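Side-chain contacts in protein (soluble lytic transglycosylase SLT70) (Escherichia coli, PDB 1QSA), which cleaves the glycosidic bonds between N-acetylmuramic acid and N-acetylglucosamine in peptidoglycan, leaving a 1,6-anhydro bond on the muramic acid: residues M472-Q477 against F547-Y552; Q468-A473 against K589-Y594. All coordinates share one frame; numbering follows the deposited sequence.

Interaction 1: residues M472-Q477 against F547-Y552. With SO4 (sulfate ion), chain H.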
loop_
_atom_site.group_PDB
_atom_site.type_symbol
_atom_site.label_atom_id
_atom_site.label_comp_id
_atom_site.label_asym_id
_atom_site.label_seq_id
_atom_site.Cartn_x
_atom_site.Cartn_y
_atom_site.Cartn_z
ATOM N N MET A 472 13.331 14.605 -7.525
ATOM C CA MET A 472 12.629 14.883 -6.281
ATOM C C MET A 472 11.196 14.346 -6.287
ATOM O O MET A 472 10.747 13.800 -5.280
ATOM C CB MET A 472 12.677 16.379 -5.964
ATOM C CG MET A 472 14.092 16.810 -5.608
ATOM S SD MET A 472 14.312 18.573 -5.370
ATOM C CE MET A 472 13.723 18.780 -3.671
ATOM N N ALA A 473 10.505 14.461 -7.421
ATOM C CA ALA A 473 9.138 13.948 -7.557
ATOM C C ALA A 473 9.139 12.432 -7.358
ATOM O O ALA A 473 8.245 11.887 -6.712
ATOM C CB ALA A 473 8.571 14.283 -8.941
ATOM N N ILE A 474 10.108 11.756 -7.970
ATOM C CA ILE A 474 10.220 10.295 -7.853
ATOM C C ILE A 474 10.433 9.904 -6.386
ATOM O O ILE A 474 9.750 9.018 -5.855
ATOM C CB ILE A 474 11.369 9.758 -8.766
ATOM C CG1 ILE A 474 10.954 9.854 -10.250
ATOM C CG2 ILE A 474 11.759 8.306 -8.384
ATOM C CD1 ILE A 474 10.021 8.720 -10.734
ATOM N N ALA A 475 11.360 10.585 -5.713
ATOM C CA ALA A 475 11.622 10.290 -4.300
ATOM C C ALA A 475 10.391 10.544 -3.420
ATOM O O ALA A 475 10.067 9.747 -2.533
ATOM C CB ALA A 475 12.805 11.115 -3.810
ATOM N N ARG A 476 9.691 11.652 -3.682
ATOM C CA ARG A 476 8.493 12.002 -2.922
ATOM C C ARG A 476 7.442 10.895 -3.054
ATOM O O ARG A 476 6.845 10.468 -2.066
ATOM C CB ARG A 476 7.941 13.346 -3.415
ATOM C CG ARG A 476 6.527 13.684 -2.919
ATOM C CD ARG A 476 6.459 13.836 -1.409
ATOM N NE ARG A 476 5.122 14.243 -0.971
ATOM C CZ ARG A 476 4.079 13.431 -0.864
ATOM N NH1 ARG A 476 4.211 12.134 -1.125
ATOM N NH2 ARG A 476 2.908 13.910 -0.437
ATOM N N GLN A 477 7.264 10.393 -4.275
ATOM C CA GLN A 477 6.304 9.327 -4.522
ATOM C C GLN A 477 6.738 8.030 -3.849
ATOM O O GLN A 477 5.922 7.350 -3.221
ATOM C CB GLN A 477 6.142 9.090 -6.030
ATOM C CG GLN A 477 5.502 7.744 -6.404
ATOM C CD GLN A 477 4.074 7.604 -5.928
ATOM O OE1 GLN A 477 3.333 8.580 -5.841
ATOM N NE2 GLN A 477 3.675 6.379 -5.606
ATOM N N PHE A 547 7.769 7.586 -19.867
ATOM C CA PHE A 547 8.480 6.314 -20.023
ATOM C C PHE A 547 9.434 6.013 -18.871
ATOM O O PHE A 547 9.442 4.894 -18.354
ATOM C CB PHE A 547 9.261 6.273 -21.345
ATOM C CG PHE A 547 8.414 6.501 -22.575
ATOM C CD1 PHE A 547 7.068 6.180 -22.578
ATOM C CD2 PHE A 547 8.982 7.049 -23.732
ATOM C CE1 PHE A 547 6.286 6.396 -23.710
ATOM C CE2 PHE A 547 8.210 7.271 -24.873
ATOM C CZ PHE A 547 6.859 6.942 -24.862
ATOM N N SER A 548 10.212 7.003 -18.431
ATOM C CA SER A 548 11.155 6.748 -17.349
ATOM C C SER A 548 10.461 6.459 -16.026
ATOM O O SER A 548 10.929 5.628 -15.254
ATOM C CB SER A 548 12.168 7.891 -17.185
ATOM O OG SER A 548 11.508 9.123 -16.994
ATOM N N SER A 549 9.333 7.124 -15.776
ATOM C CA SER A 549 8.599 6.890 -14.540
ATOM C C SER A 549 8.000 5.488 -14.580
ATOM O O SER A 549 8.085 4.750 -13.616
ATOM C CB SER A 549 7.507 7.951 -14.331
ATOM O OG SER A 549 8.088 9.251 -14.221
ATOM N N ALA A 550 7.398 5.129 -15.711
ATOM C CA ALA A 550 6.827 3.801 -15.862
ATOM C C ALA A 550 7.908 2.721 -15.755
ATOM O O ALA A 550 7.690 1.693 -15.106
ATOM C CB ALA A 550 6.085 3.693 -17.194
ATOM N N ALA A 551 9.071 2.972 -16.348
ATOM C CA ALA A 551 10.187 2.020 -16.312
ATOM C C ALA A 551 10.761 1.893 -14.890
ATOM O O ALA A 551 11.122 0.798 -14.460
ATOM C CB ALA A 551 11.289 2.431 -17.307
ATOM N N TYR A 552 10.801 2.992 -14.138
ATOM C CA TYR A 552 11.330 2.946 -12.775
ATOM C C TYR A 552 10.430 2.074 -11.898
ATOM O O TYR A 552 10.913 1.265 -11.110
ATOM C CB TYR A 552 11.440 4.364 -12.193
ATOM C CG TYR A 552 12.304 4.468 -10.945
ATOM C CD1 TYR A 552 11.758 4.252 -9.671
ATOM C CD2 TYR A 552 13.666 4.761 -11.046
ATOM C CE1 TYR A 552 12.556 4.322 -8.521
ATOM C CE2 TYR A 552 14.477 4.831 -9.903
ATOM C CZ TYR A 552 13.912 4.606 -8.645
ATOM O OH TYR A 552 14.716 4.638 -7.524
HETATM S S SO4 H . 0.122 11.765 -0.681
HETATM O O1 SO4 H . 0.150 12.478 -1.973
HETATM O O2 SO4 H . -0.662 10.523 -0.819
HETATM O O3 SO4 H . 1.499 11.433 -0.279
HETATM O O4 SO4 H . -0.495 12.630 0.336
#

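Interaction 2: residues Q468-A473 against K589-Y594. With SO4 (sulfate ion), chain L.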
loop_
_atom_site.group_PDB
_atom_site.type_symbol
_atom_site.label_atom_id
_atom_site.label_comp_id
_atom_site.label_asym_id
_atom_site.label_seq_id
_atom_site.Cartn_x
_atom_site.Cartn_y
_atom_site.Cartn_z
ATOM N N GLN A 468 16.319 18.147 -11.746
ATOM C CA GLN A 468 16.347 18.006 -10.282
ATOM C C GLN A 468 14.920 17.809 -9.742
ATOM O O GLN A 468 14.683 16.936 -8.912
ATOM C CB GLN A 468 16.964 19.237 -9.626
ATOM C CG GLN A 468 17.146 19.062 -8.112
ATOM C CD GLN A 468 17.553 20.347 -7.423
ATOM O OE1 GLN A 468 18.246 21.177 -8.008
ATOM N NE2 GLN A 468 17.124 20.518 -6.178
ATOM N N SER A 469 13.976 18.606 -10.237
ATOM C CA SER A 469 12.576 18.528 -9.818
ATOM C C SER A 469 11.999 17.129 -10.044
ATOM O O SER A 469 11.241 16.617 -9.217
ATOM C CB SER A 469 11.742 19.572 -10.580
ATOM O OG SER A 469 11.702 19.283 -11.977
ATOM N N TYR A 470 12.393 16.515 -11.152
ATOM C CA TYR A 470 11.918 15.191 -11.508
ATOM C C TYR A 470 12.435 14.126 -10.537
ATOM O O TYR A 470 11.663 13.265 -10.099
ATOM C CB TYR A 470 12.294 14.871 -12.957
ATOM C CG TYR A 470 11.870 13.497 -13.385
ATOM C CD1 TYR A 470 10.540 13.077 -13.236
ATOM C CD2 TYR A 470 12.803 12.585 -13.890
ATOM C CE1 TYR A 470 10.150 11.773 -13.574
ATOM C CE2 TYR A 470 12.427 11.289 -14.232
ATOM C CZ TYR A 470 11.104 10.891 -14.070
ATOM O OH TYR A 470 10.748 9.593 -14.381
ATOM N N ALA A 471 13.733 14.166 -10.223
ATOM C CA ALA A 471 14.315 13.213 -9.259
ATOM C C ALA A 471 13.613 13.363 -7.905
ATOM O O ALA A 471 13.299 12.376 -7.231
ATOM C CB ALA A 471 15.804 13.448 -9.103
ATOM N N MET A 472 13.331 14.605 -7.525
ATOM C CA MET A 472 12.629 14.883 -6.281
ATOM C C MET A 472 11.196 14.346 -6.287
ATOM O O MET A 472 10.747 13.800 -5.280
ATOM C CB MET A 472 12.677 16.379 -5.964
ATOM C CG MET A 472 14.092 16.810 -5.608
ATOM S SD MET A 472 14.312 18.573 -5.370
ATOM C CE MET A 472 13.723 18.780 -3.671
ATOM N N ALA A 473 10.505 14.461 -7.421
ATOM C CA ALA A 473 9.138 13.948 -7.557
ATOM C C ALA A 473 9.139 12.432 -7.358
ATOM O O ALA A 473 8.245 11.887 -6.712
ATOM C CB ALA A 473 8.571 14.283 -8.941
ATOM N N LYS A 589 0.913 9.136 -13.002
ATOM C CA LYS A 589 0.070 10.311 -12.778
ATOM C C LYS A 589 0.590 11.119 -11.591
ATOM O O LYS A 589 0.739 12.337 -11.676
ATOM C CB LYS A 589 -1.376 9.883 -12.532
ATOM C CG LYS A 589 -2.059 9.332 -13.779
ATOM C CD LYS A 589 -3.473 8.906 -13.469
ATOM C CE LYS A 589 -4.182 8.400 -14.721
ATOM N NZ LYS A 589 -5.557 7.883 -14.362
ATOM N N ASN A 590 0.877 10.436 -10.491
ATOM C CA ASN A 590 1.398 11.118 -9.310
ATOM C C ASN A 590 2.731 11.812 -9.591
ATOM O O ASN A 590 2.911 12.979 -9.280
ATOM C CB ASN A 590 1.612 10.127 -8.157
ATOM C CG ASN A 590 0.324 9.732 -7.471
ATOM O OD1 ASN A 590 -0.741 10.322 -7.707
ATOM N ND2 ASN A 590 0.415 8.745 -6.587
ATOM N N VAL A 591 3.671 11.085 -10.182
ATOM C CA VAL A 591 4.992 11.659 -10.419
ATOM C C VAL A 591 4.952 12.904 -11.313
ATOM O O VAL A 591 5.636 13.894 -11.032
ATOM C CB VAL A 591 5.980 10.585 -10.936
ATOM C CG1 VAL A 591 7.300 11.232 -11.369
ATOM C CG2 VAL A 591 6.229 9.534 -9.834
ATOM N N LEU A 592 4.116 12.875 -12.355
ATOM C CA LEU A 592 3.981 14.028 -13.243
ATOM C C LEU A 592 3.353 15.213 -12.493
ATOM O O LEU A 592 3.838 16.342 -12.627
ATOM C CB LEU A 592 3.163 13.674 -14.486
ATOM C CG LEU A 592 3.824 12.627 -15.401
ATOM C CD1 LEU A 592 2.849 12.270 -16.519
ATOM C CD2 LEU A 592 5.139 13.109 -15.960
ATOM N N ALA A 593 2.336 14.957 -11.662
ATOM C CA ALA A 593 1.726 16.031 -10.879
ATOM C C ALA A 593 2.747 16.588 -9.871
ATOM O O ALA A 593 2.898 17.816 -9.739
ATOM C CB ALA A 593 0.484 15.523 -10.151
ATOM N N TYR A 594 3.522 15.701 -9.246
ATOM C CA TYR A 594 4.515 16.113 -8.240
ATOM C C TYR A 594 5.668 16.910 -8.841
ATOM O O TYR A 594 6.174 17.852 -8.223
ATOM C CB TYR A 594 5.070 14.906 -7.496
ATOM C CG TYR A 594 4.075 14.112 -6.667
ATOM C CD1 TYR A 594 2.737 14.509 -6.520
ATOM C CD2 TYR A 594 4.483 12.933 -6.039
ATOM C CE1 TYR A 594 1.828 13.736 -5.762
ATOM C CE2 TYR A 594 3.594 12.162 -5.291
ATOM C CZ TYR A 594 2.273 12.569 -5.162
ATOM O OH TYR A 594 1.398 11.776 -4.480
HETATM S S SO4 L . 17.674 21.122 -13.847
HETATM O O1 SO4 L . 17.931 20.074 -12.844
HETATM O O2 SO4 L . 16.290 21.610 -13.720
HETATM O O3 SO4 L . 18.602 22.247 -13.637
HETATM O O4 SO4 L . 17.866 20.575 -15.203
#

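Interaction 1: residues M472-Q477 against F547-Y552
The hydroxyl OG of S549 is gripped from its own helix by the carbonyl of R545 and from helix 468-479 by the hydroxyl of Y470, while the I474 CD1 methyl rests beside it, with CD1 4.0 Å from OG. That methyl is an apolar neighbour to a buried hydroxyl whose polar needs are met elsewhere. The second branch of I474 goes to Y552, whose side chain lies close to E478, the predicted active-site residue. With CG2 anti to the backbone N (chi1 -72° for CG1), this methyl sits over one face of the tyrosine ring, 4.2 Å from the centroid and 17° off the normal, a CH-pi contact displaced toward the rim at CE1. At its far end, the Y552 hydroxyl is hydrogen-bonded to the carbonyl of M495, which ties down the outer end of the ring, and L534 and Y587 pack against both I474 and Y552. On another flank of the same helix, R476, bent at chi2 (63°), directs NH1 and NH2 to a single oxygen, O3, of a sulfate ion probably from the crystallisation liquor; NH1 and NH2 each stand 2.9 Å from O3, which lies near the guanidinium plane. R448 also binds this anion, and its carbonyl receives R476 NE. With an alanine in place of R476, the sulfate would probably lose both N-H donors from this helix, and the R448 carbonyl its NE partner. Between 472-477 and 547-552, I474 alone bridges from its segment, without a hydrogen bond, so this contact rests on shape and dispersion while Y470 and M495 fix the polar groups.

Interaction 2: residues Q468-A473 against K589-Y594
The ring of Y594 meets A473 at its edge, where the A473 carbonyl oxygen lies near the ring plane, 4.0 Å from CD2; over one face, toward the rim, is the carbonyl oxygen of N590, one turn back along the tyrosine's own helix. The Y470 ring is approached neither squarely nor edge-on: V591 CG1 comes obliquely to CE1 at 3.6 Å. Here the tyrosine's CG is anti to the backbone N (chi1 178°), which carries the ring across to V591 although its CB does not point at the other helix. Between the two rings lies A473. Its CB is 3.8 Å from Y594 CB and 3.6 Å from the V591 carbonyl oxygen, a methyl set directly against backbone. The small residue lets the chains draw close, with the A473 and Y594 CA atoms 5.2 Å apart; the axes of the two short segments approach to 8.9 Å, with their N-to-C directions at 136°. No hydrogen bond joins the two segments. At the start of helix 468-479 the Q468 backbone N donates to sulfate O1 at 2.7 Å, an anion placed where the helix dipole would be expected to welcome it. One ring serves two neighbours, V591 through carbon and, through its hydroxyl, helix 545-554. Around this core, S469 is hydrogen-bonded to D595 farther along helix 582-601, Q468 and M472 lean on helix 454-461, and V591 and L592 pack against helix 545-554, which leaves helix 468-479 wedged among three helical neighbours.

In the fold
Both interactions are buried and both start from helix 468-479, sharing M472 and A473 in the sequence and using neighbouring parts of its surface. In interaction 1 the nearest CA atoms, those of I474 and S549, are 7.7 Å apart, and I474 and Y552 bridge the distance; interaction 2 brings helix 582-601 up closer over an alanine. Neither has a hydrogen bond between its own segments. The polar links run instead from one contact to the other: the Y470 hydroxyl of interaction 2 reaches S549 and S548 of interaction 1, and N590 ND2 is hydrogen-bonded to Q477 OE1. V591 CG1 also packs on S549 OG. The three helices therefore form one continuous core beside the predicted active site.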